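Hemin ABC transporter, periplasmic hemin-binding protein HutB (Vibrio cholerae, PDB 5KHL) probably binds heme (hemin) in the periplasm and hands it to the inner-membrane ABC transporter that carries it into the cell. Local coordinates at residues A[18-23]-A[69-74]; A[63-68]-A[88-93]; A[75-80]-A[97-102]. All blocks are in the same frame, centred on the assembly; numbering follows the deposited sequence.

Interaction 1: A[18-23]-A[69-74]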
loop_
_atom_site.group_PDB
_atom_site.type_symbol
_atom_site.label_atom_id
_atom_site.label_comp_id
_atom_site.label_asym_id
_atom_site.label_seq_id
_atom_site.Cartn_x
_atom_site.Cartn_y
_atom_site.Cartn_z
ATOM N N ARG A 18 23.791 2.056 7.322
ATOM C CA ARG A 18 23.112 3.348 7.303
ATOM C C ARG A 18 22.147 3.344 6.126
ATOM O O ARG A 18 22.533 3.589 4.984
ATOM C CB ARG A 18 24.117 4.501 7.207
ATOM C CG ARG A 18 25.369 4.263 8.056
ATOM C CD ARG A 18 26.182 5.532 8.287
ATOM N NE ARG A 18 25.593 6.336 9.352
ATOM C CZ ARG A 18 24.951 7.475 9.151
ATOM N NH1 ARG A 18 24.437 8.138 10.177
ATOM N NH2 ARG A 18 24.832 7.949 7.924
ATOM N N ILE A 19 20.891 3.039 6.404
ATOM C CA ILE A 19 19.916 2.870 5.344
ATOM C C ILE A 19 19.018 4.087 5.140
ATOM O O ILE A 19 18.391 4.564 6.085
ATOM C CB ILE A 19 19.020 1.648 5.623
ATOM C CG1 ILE A 19 19.824 0.360 5.443
ATOM C CG2 ILE A 19 17.800 1.672 4.735
ATOM C CD1 ILE A 19 19.153 -0.868 6.027
ATOM N N VAL A 20 18.951 4.579 3.904
ATOM C CA VAL A 20 17.842 5.428 3.514
ATOM C C VAL A 20 16.729 4.585 2.914
ATOM O O VAL A 20 16.872 4.016 1.829
ATOM C CB VAL A 20 18.246 6.489 2.507
ATOM C CG1 VAL A 20 16.999 7.303 2.076
ATOM C CG2 VAL A 20 19.341 7.405 3.098
ATOM N N SER A 21 15.624 4.480 3.635
ATOM C CA SER A 21 14.470 3.789 3.095
ATOM C C SER A 21 13.586 4.766 2.334
ATOM O O SER A 21 13.110 5.760 2.897
ATOM C CB SER A 21 13.688 3.100 4.196
ATOM O OG SER A 21 12.412 2.797 3.703
ATOM N N ALA A 22 13.377 4.481 1.053
ATOM C CA ALA A 22 12.760 5.439 0.150
ATOM C C ALA A 22 11.283 5.144 -0.093
ATOM O O ALA A 22 10.653 5.753 -0.958
ATOM C CB ALA A 22 13.493 5.463 -1.144
ATOM N N GLY A 23 10.737 4.211 0.677
ATOM C CA GLY A 23 9.348 3.822 0.520
ATOM C C GLY A 23 8.749 3.193 1.756
ATOM O O GLY A 23 9.404 2.399 2.449
ATOM N N LEU A 69 23.581 12.522 0.350
ATOM C CA LEU A 69 25.000 12.290 0.557
ATOM C C LEU A 69 25.470 12.775 1.920
ATOM O O LEU A 69 26.373 12.184 2.507
ATOM C CB LEU A 69 25.813 12.961 -0.553
ATOM C CG LEU A 69 26.022 12.101 -1.800
ATOM C CD1 LEU A 69 26.423 12.954 -2.997
ATOM C CD2 LEU A 69 27.073 11.047 -1.507
ATOM N N THR A 70 24.849 13.832 2.437
ATOM C CA THR A 70 25.243 14.367 3.747
ATOM C C THR A 70 24.917 13.385 4.874
ATOM O O THR A 70 25.429 13.518 5.987
ATOM C CB THR A 70 24.559 15.708 4.052
ATOM O OG1 THR A 70 23.154 15.491 4.230
ATOM C CG2 THR A 70 24.765 16.675 2.917
ATOM N N LEU A 71 24.054 12.413 4.583
ATOM C CA LEU A 71 23.695 11.374 5.545
ATOM C C LEU A 71 24.700 10.238 5.591
ATOM O O LEU A 71 24.544 9.320 6.386
ATOM C CB LEU A 71 22.331 10.784 5.218
ATOM C CG LEU A 71 21.133 11.692 5.409
ATOM C CD1 LEU A 71 19.924 11.015 4.797
ATOM C CD2 LEU A 71 20.933 11.960 6.896
ATOM N N GLU A 72 25.713 10.310 4.732
ATOM C CA GLU A 72 26.717 9.255 4.590
ATOM C C GLU A 72 26.065 7.882 4.643
ATOM O O GLU A 72 26.455 7.037 5.458
ATOM C CB GLU A 72 27.788 9.381 5.679
ATOM C CG GLU A 72 28.548 10.723 5.671
ATOM C CD GLU A 72 29.522 10.873 6.837
ATOM O OE1 GLU A 72 30.705 10.508 6.687
ATOM O OE2 GLU A 72 29.099 11.357 7.907
ATOM N N PRO A 73 25.047 7.661 3.791
ATOM C CA PRO A 73 24.345 6.387 3.857
ATOM C C PRO A 73 25.177 5.296 3.192
ATOM O O PRO A 73 26.145 5.606 2.499
ATOM C CB PRO A 73 23.057 6.666 3.075
ATOM C CG PRO A 73 23.490 7.611 2.036
ATOM C CD PRO A 73 24.587 8.463 2.641
ATOM N N THR A 74 24.816 4.038 3.412
ATOM C CA THR A 74 25.460 2.928 2.725
ATOM C C THR A 74 24.496 2.291 1.732
ATOM O O THR A 74 24.906 1.673 0.746
ATOM C CB THR A 74 25.943 1.889 3.714
ATOM O OG1 THR A 74 24.813 1.348 4.407
ATOM C CG2 THR A 74 26.873 2.549 4.720
#
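Arg-18 lays its side chain along the backbone of the 69-74 loop, and Thr-74 meets its methylene CG with CG2 and its backbone with OG1. The two side chains run at about a right angle to each other, Arg-18 CG standing 4.0 Å from Thr-74 CG2. With chi1 at 63°, Thr-74 places OG1 between its own N and carbonyl carbon, where it faces the start of the strand and accepts a nearly straight bond from Arg-18 N (3.2 Å to OG1). In return, Thr-74 N donates to Arg-18 O over 2.8 Å. Main chain and threonine side chain thus grip both polar backbone atoms of Arg-18. The arginine bends at chi3 (80°), which turns an edge of the guanidinium toward Glu-72 O. NH2 donates to Glu-72 O, but the end of the group is crowded in the model and that bond is less certain than the others.

The loop is the helix-to-strand connection of a parallel alpha/beta fold: the chain leaves helix 65-69 through a type I turn, Leu-69 to Glu-72, whose last residue has positive phi, and enters strand 75-78 beside strand 19-21, to which the strand is bonded through His-75 and Ile-77.

On the apolar side, Val-20 CG2 lies 3.8 Å from Pro-73 CB, the two side chains lying side by side and pointing the same way. Val-20 CG2 also reaches Leu-71 CD1 at 4.0 Å, here with the side chains crossing at about a right angle. Leu-71 also touches Ala-41 of strand 39-42, while Arg-18 rests on Val-40 of that strand.

Interaction 2: A[63-68]-A[88-93]. With SO4 (sulfate ion), chain B.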
loop_
_atom_site.group_PDB
_atom_site.type_symbol
_atom_site.label_atom_id
_atom_site.label_comp_id
_atom_site.label_asym_id
_atom_site.label_seq_id
_atom_site.Cartn_x
_atom_site.Cartn_y
_atom_site.Cartn_z
ATOM N N LEU A 63 14.320 12.631 -5.172
ATOM C CA LEU A 63 15.396 12.538 -4.221
ATOM C C LEU A 63 16.448 13.571 -4.568
ATOM O O LEU A 63 16.679 13.858 -5.743
ATOM C CB LEU A 63 15.990 11.138 -4.222
ATOM C CG LEU A 63 15.052 10.001 -3.789
ATOM C CD1 LEU A 63 15.768 8.686 -3.925
ATOM C CD2 LEU A 63 14.610 10.216 -2.375
ATOM N N ALA A 64 17.063 14.138 -3.532
ATOM C CA ALA A 64 18.151 15.106 -3.674
ATOM C C ALA A 64 19.490 14.400 -3.466
ATOM O O ALA A 64 19.752 13.837 -2.406
ATOM C CB ALA A 64 17.983 16.263 -2.687
ATOM N N ALA A 65 20.331 14.414 -4.486
ATOM C CA ALA A 65 21.581 13.668 -4.419
ATOM C C ALA A 65 22.458 14.165 -3.262
ATOM O O ALA A 65 22.854 13.378 -2.395
ATOM C CB ALA A 65 22.327 13.756 -5.750
ATOM N N GLU A 66 22.716 15.471 -3.222
ATOM C CA GLU A 66 23.549 16.044 -2.169
ATOM C C GLU A 66 22.896 15.889 -0.801
ATOM O O GLU A 66 23.579 15.599 0.177
ATOM C CB GLU A 66 23.852 17.519 -2.448
ATOM C CG GLU A 66 24.725 17.720 -3.657
ATOM C CD GLU A 66 26.084 17.064 -3.496
ATOM O OE1 GLU A 66 26.600 16.517 -4.497
ATOM O OE2 GLU A 66 26.636 17.101 -2.368
ATOM N N GLY A 67 21.582 16.066 -0.734
ATOM C CA GLY A 67 20.875 15.948 0.528
ATOM C C GLY A 67 21.047 14.566 1.128
ATOM O O GLY A 67 21.194 14.401 2.337
ATOM N N LEU A 68 21.026 13.559 0.267
ATOM C CA LEU A 68 21.214 12.180 0.702
ATOM C C LEU A 68 22.662 11.924 1.102
ATOM O O LEU A 68 22.935 11.214 2.072
ATOM C CB LEU A 68 20.797 11.223 -0.407
ATOM C CG LEU A 68 19.276 11.202 -0.525
ATOM C CD1 LEU A 68 18.817 10.433 -1.748
ATOM C CD2 LEU A 68 18.701 10.591 0.732
ATOM N N LEU A 88 20.369 9.113 -8.615
ATOM C CA LEU A 88 20.731 7.745 -8.330
ATOM C C LEU A 88 22.140 7.422 -8.824
ATOM O O LEU A 88 22.854 6.665 -8.177
ATOM C CB LEU A 88 19.710 6.790 -8.942
ATOM C CG LEU A 88 18.270 7.048 -8.476
ATOM C CD1 LEU A 88 17.335 6.020 -9.079
ATOM C CD2 LEU A 88 18.169 7.075 -6.951
ATOM N N GLN A 89 22.554 7.993 -9.954
ATOM C CA GLN A 89 23.921 7.750 -10.438
ATOM C C GLN A 89 24.943 8.390 -9.504
ATOM O O GLN A 89 25.955 7.775 -9.179
ATOM C CB GLN A 89 24.137 8.263 -11.876
ATOM C CG GLN A 89 23.161 9.328 -12.337
ATOM C CD GLN A 89 23.648 10.158 -13.530
ATOM O OE1 GLN A 89 24.677 10.842 -13.454
ATOM N NE2 GLN A 89 22.888 10.121 -14.628
ATOM N N GLN A 90 24.666 9.616 -9.070
ATOM C CA GLN A 90 25.531 10.326 -8.128
ATOM C C GLN A 90 25.748 9.553 -6.821
ATOM O O GLN A 90 26.797 9.652 -6.189
ATOM C CB GLN A 90 24.949 11.711 -7.823
ATOM C CG GLN A 90 24.834 12.618 -9.037
ATOM C CD GLN A 90 24.456 14.048 -8.679
ATOM O OE1 GLN A 90 25.054 14.664 -7.785
ATOM N NE2 GLN A 90 23.457 14.585 -9.377
ATOM N N LEU A 91 24.752 8.781 -6.416
ATOM C CA LEU A 91 24.888 7.956 -5.228
ATOM C C LEU A 91 25.730 6.722 -5.523
ATOM O O LEU A 91 26.677 6.418 -4.797
ATOM C CB LEU A 91 23.512 7.559 -4.716
ATOM C CG LEU A 91 22.624 8.743 -4.358
ATOM C CD1 LEU A 91 21.213 8.241 -4.062
ATOM C CD2 LEU A 91 23.199 9.499 -3.166
ATOM N N ARG A 92 25.366 6.019 -6.593
ATOM C CA ARG A 92 26.126 4.880 -7.090
ATOM C C ARG A 92 27.590 5.236 -7.313
ATOM O O ARG A 92 28.468 4.597 -6.750
ATOM C CB ARG A 92 25.528 4.359 -8.401
ATOM C CG ARG A 92 24.250 3.553 -8.254
ATOM C CD ARG A 92 23.609 3.264 -9.603
ATOM N NE ARG A 92 22.345 2.551 -9.462
ATOM C CZ ARG A 92 21.237 2.839 -10.144
ATOM N NH1 ARG A 92 21.249 3.838 -11.022
ATOM N NH2 ARG A 92 20.123 2.129 -9.945
ATOM N N SER A 93 27.849 6.254 -8.134
ATOM C CA SER A 93 29.220 6.669 -8.450
ATOM C C SER A 93 30.003 7.024 -7.191
ATOM O O SER A 93 31.228 6.969 -7.179
ATOM C CB SER A 93 29.227 7.866 -9.409
ATOM O OG SER A 93 28.749 7.507 -10.692
HETATM S S SO4 B . 20.946 18.466 -4.423
HETATM O O1 SO4 B . 21.819 17.523 -5.113
HETATM O O2 SO4 B . 19.613 18.429 -5.008
HETATM O O3 SO4 B . 20.823 18.119 -3.010
HETATM O O4 SO4 B . 21.509 19.808 -4.569
#
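Ala-65 sets its methyl over the face of the Gln-90 amide, with CB 3.5 Å from Gln-90 OE1 and nearly as close to the amide carbon. Gln-90 CG sits anti to its carbonyl carbon (chi1 -62°) and the chain runs on extended, carrying the amide across to the start of helix 65-69; its NE2 is bonded back to Thr-86 O within its own helix. Deeper in, Leu-91 fits against the next turn: CD1 meets Leu-68 CD1 at 4.0 Å, the side chains crossing at about a right angle, while CD2 lies by Leu-68 CB and Ala-65 O. Leu-63 CD1 and Leu-88 CD2 touch more loosely, at 4.2 Å. Helices 65-69 and 85-93 meet here on one face of the parallel sheet, where Leu-63, Leu-88 and Leu-91 all reach Leu-76.

A sulfate, probably from the crystallisation liquor, sits at the N-terminus of helix 65-69. Glu-66 N donates to sulfate O1 at 2.9 Å, nearly straight, and, more bent, Gly-67 N to sulfate O3. The helix end would favour such an anion, whereas the contact between the helices is made by methyl groups and one amide face, which implies that it is held mainly by apolar burial.

Interaction 3: A[75-80]-A[97-102]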
loop_
_atom_site.group_PDB
_atom_site.type_symbol
_atom_site.label_atom_id
_atom_site.label_comp_id
_atom_site.label_asym_id
_atom_site.label_seq_id
_atom_site.Cartn_x
_atom_site.Cartn_y
_atom_site.Cartn_z
ATOM N N HIS A 75 23.207 2.457 2.003
ATOM C CA HIS A 75 22.175 1.928 1.139
ATOM C C HIS A 75 21.098 2.960 0.888
ATOM O O HIS A 75 20.760 3.770 1.770
ATOM C CB HIS A 75 21.544 0.684 1.754
ATOM C CG HIS A 75 22.508 -0.429 1.986
ATOM N ND1 HIS A 75 22.630 -1.508 1.133
ATOM C CD2 HIS A 75 23.404 -0.641 2.981
ATOM C CE1 HIS A 75 23.560 -2.328 1.586
ATOM N NE2 HIS A 75 24.043 -1.823 2.710
ATOM N N LEU A 76 20.582 2.938 -0.333
ATOM C CA LEU A 76 19.331 3.593 -0.647
ATOM C C LEU A 76 18.446 2.507 -1.185
ATOM O O LEU A 76 18.749 1.913 -2.224
ATOM C CB LEU A 76 19.487 4.710 -1.671
ATOM C CG LEU A 76 18.174 5.168 -2.307
ATOM C CD1 LEU A 76 17.256 5.835 -1.280
ATOM C CD2 LEU A 76 18.423 6.099 -3.462
ATOM N N ILE A 77 17.365 2.233 -0.465
ATOM C CA ILE A 77 16.470 1.159 -0.821
ATOM C C ILE A 77 15.100 1.716 -1.173
ATOM O O ILE A 77 14.484 2.433 -0.387
ATOM C CB ILE A 77 16.338 0.128 0.329
ATOM C CG1 ILE A 77 17.706 -0.395 0.751
ATOM C CG2 ILE A 77 15.464 -1.048 -0.084
ATOM C CD1 ILE A 77 17.672 -1.165 2.069
ATOM N N GLY A 78 14.599 1.355 -2.343
ATOM C CA GLY A 78 13.240 1.719 -2.683
ATOM C C GLY A 78 12.743 1.001 -3.913
ATOM O O GLY A 78 13.372 0.045 -4.384
ATOM N N SER A 79 11.605 1.453 -4.429
ATOM C CA SER A 79 11.008 0.842 -5.608
ATOM C C SER A 79 11.695 1.346 -6.863
ATOM O O SER A 79 12.570 2.192 -6.800
ATOM C CB SER A 79 9.517 1.135 -5.688
ATOM O OG SER A 79 9.296 2.473 -6.085
ATOM N N ASP A 80 11.278 0.828 -8.009
ATOM C CA ASP A 80 11.880 1.212 -9.276
ATOM C C ASP A 80 11.460 2.616 -9.668
ATOM O O ASP A 80 11.814 3.098 -10.730
ATOM C CB ASP A 80 11.494 0.225 -10.381
ATOM C CG ASP A 80 10.005 0.236 -10.669
ATOM O OD1 ASP A 80 9.230 0.753 -9.832
ATOM O OD2 ASP A 80 9.606 -0.280 -11.729
ATOM N N GLN A 97 25.069 1.752 -2.119
ATOM C CA GLN A 97 24.270 0.672 -2.699
ATOM C C GLN A 97 22.840 1.159 -2.967
ATOM O O GLN A 97 22.113 1.555 -2.045
ATOM C CB GLN A 97 24.249 -0.563 -1.790
ATOM C CG GLN A 97 25.287 -1.630 -2.124
ATOM C CD GLN A 97 24.883 -3.019 -1.626
ATOM O OE1 GLN A 97 24.007 -3.672 -2.201
ATOM N NE2 GLN A 97 25.522 -3.471 -0.552
ATOM N N VAL A 98 22.437 1.133 -4.233
ATOM C CA VAL A 98 21.092 1.555 -4.585
ATOM C C VAL A 98 20.252 0.326 -4.944
ATOM O O VAL A 98 20.374 -0.228 -6.040
ATOM C CB VAL A 98 21.102 2.581 -5.745
ATOM C CG1 VAL A 98 19.694 3.022 -6.077
ATOM C CG2 VAL A 98 21.952 3.801 -5.378
ATOM N N ASN A 99 19.417 -0.096 -3.991
ATOM C CA ASN A 99 18.616 -1.309 -4.127
ATOM C C ASN A 99 17.189 -1.057 -4.552
ATOM O O ASN A 99 16.371 -0.578 -3.768
ATOM C CB ASN A 99 18.581 -2.086 -2.820
ATOM C CG ASN A 99 19.941 -2.363 -2.289
ATOM O OD1 ASN A 99 20.704 -3.132 -2.880
ATOM N ND2 ASN A 99 20.276 -1.738 -1.164
ATOM N N VAL A 100 16.901 -1.397 -5.797
ATOM C CA VAL A 100 15.543 -1.430 -6.287
ATOM C C VAL A 100 14.921 -2.751 -5.851
ATOM O O VAL A 100 15.539 -3.821 -5.943
ATOM C CB VAL A 100 15.487 -1.264 -7.809
ATOM C CG1 VAL A 100 14.049 -1.503 -8.334
ATOM C CG2 VAL A 100 16.023 0.121 -8.191
ATOM N N ILE A 101 13.686 -2.656 -5.382
ATOM C CA ILE A 101 13.078 -3.690 -4.580
ATOM C C ILE A 101 11.661 -3.907 -5.112
ATOM O O ILE A 101 11.167 -3.066 -5.856
ATOM C CB ILE A 101 13.137 -3.248 -3.084
ATOM C CG1 ILE A 101 13.773 -4.331 -2.237
ATOM C CG2 ILE A 101 11.798 -2.697 -2.547
ATOM C CD1 ILE A 101 15.222 -4.475 -2.520
ATOM N N ASN A 102 11.002 -5.013 -4.751
ATOM C CA ASN A 102 9.691 -5.352 -5.331
ATOM C C ASN A 102 8.584 -4.325 -5.074
ATOM O O ASN A 102 8.458 -3.829 -3.976
ATOM C CB ASN A 102 9.215 -6.714 -4.808
ATOM C CG ASN A 102 7.918 -7.194 -5.486
ATOM O OD1 ASN A 102 6.814 -6.765 -5.121
ATOM N ND2 ASN A 102 8.056 -8.094 -6.472
#
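Strands 75-78 and 97-100 run parallel, their short axes 4.6 Å apart and 11° off, in register from His-75 opposite Gln-97 to Gly-78 opposite Val-100. Leu-76 and Gly-78 supply the bonding groups on one side: Leu-76 N donates to Gln-97 O (2.7 Å), Asn-99 N to Leu-76 O (2.8 Å) and Gly-78 N to Asn-99 O (3.0 Å). A weak bond from Ile-101 N to Gly-78 O follows.

With helix 85-93 between them, the strands form a beta-alpha-beta crossover unit, and 97-100 is an edge strand of the four-stranded parallel sheet. Leu-76 and Val-98 face that helix, and on the same face Val-100 CG1 packs 3.7 Å from Asp-80 CB, whereas His-75 and Ile-77 lie against Ile-120 of helix 107-120.

On the face of His-75 and Ile-77, Asn-99 ND2 donates to His-75 ND1 over 3.3 Å, from the edge of the ring. The bond lies near the plane of the ring and near that of the amide, and the two planes are 25° apart. Asn-99 CG stands anti to its carbonyl carbon (chi1 -53°), which also sets ND2 3.5 Å from Ile-77 CG1. Gln-97 lies alongside the imidazole, pointing the same way.

How the interactions relate
Interactions 1 and 3 involve one four-stranded parallel sheet, ordered 39-42, 19-21, 75-78, 97-100, and interaction 2 packs on one of its faces; the centres are about 10 Å (interactions 1 and 2), 11 Å (1 and 3) and 13 Å (2 and 3) apart. Both segments of interaction 1 precede those of interaction 3, and the segments of interaction 2 alternate with those of both. Strand 75-78 links them: it follows the loop of interaction 1, pairs with an edge strand in interaction 3, and through Leu-76 meets the helices of interaction 2. Leu-68 likewise touches Val-20 and Pro-73. Together they build up part of one lobe of this periplasmic binding protein, whose second, mixed sheet is formed by later strands, between residues 152 and 244.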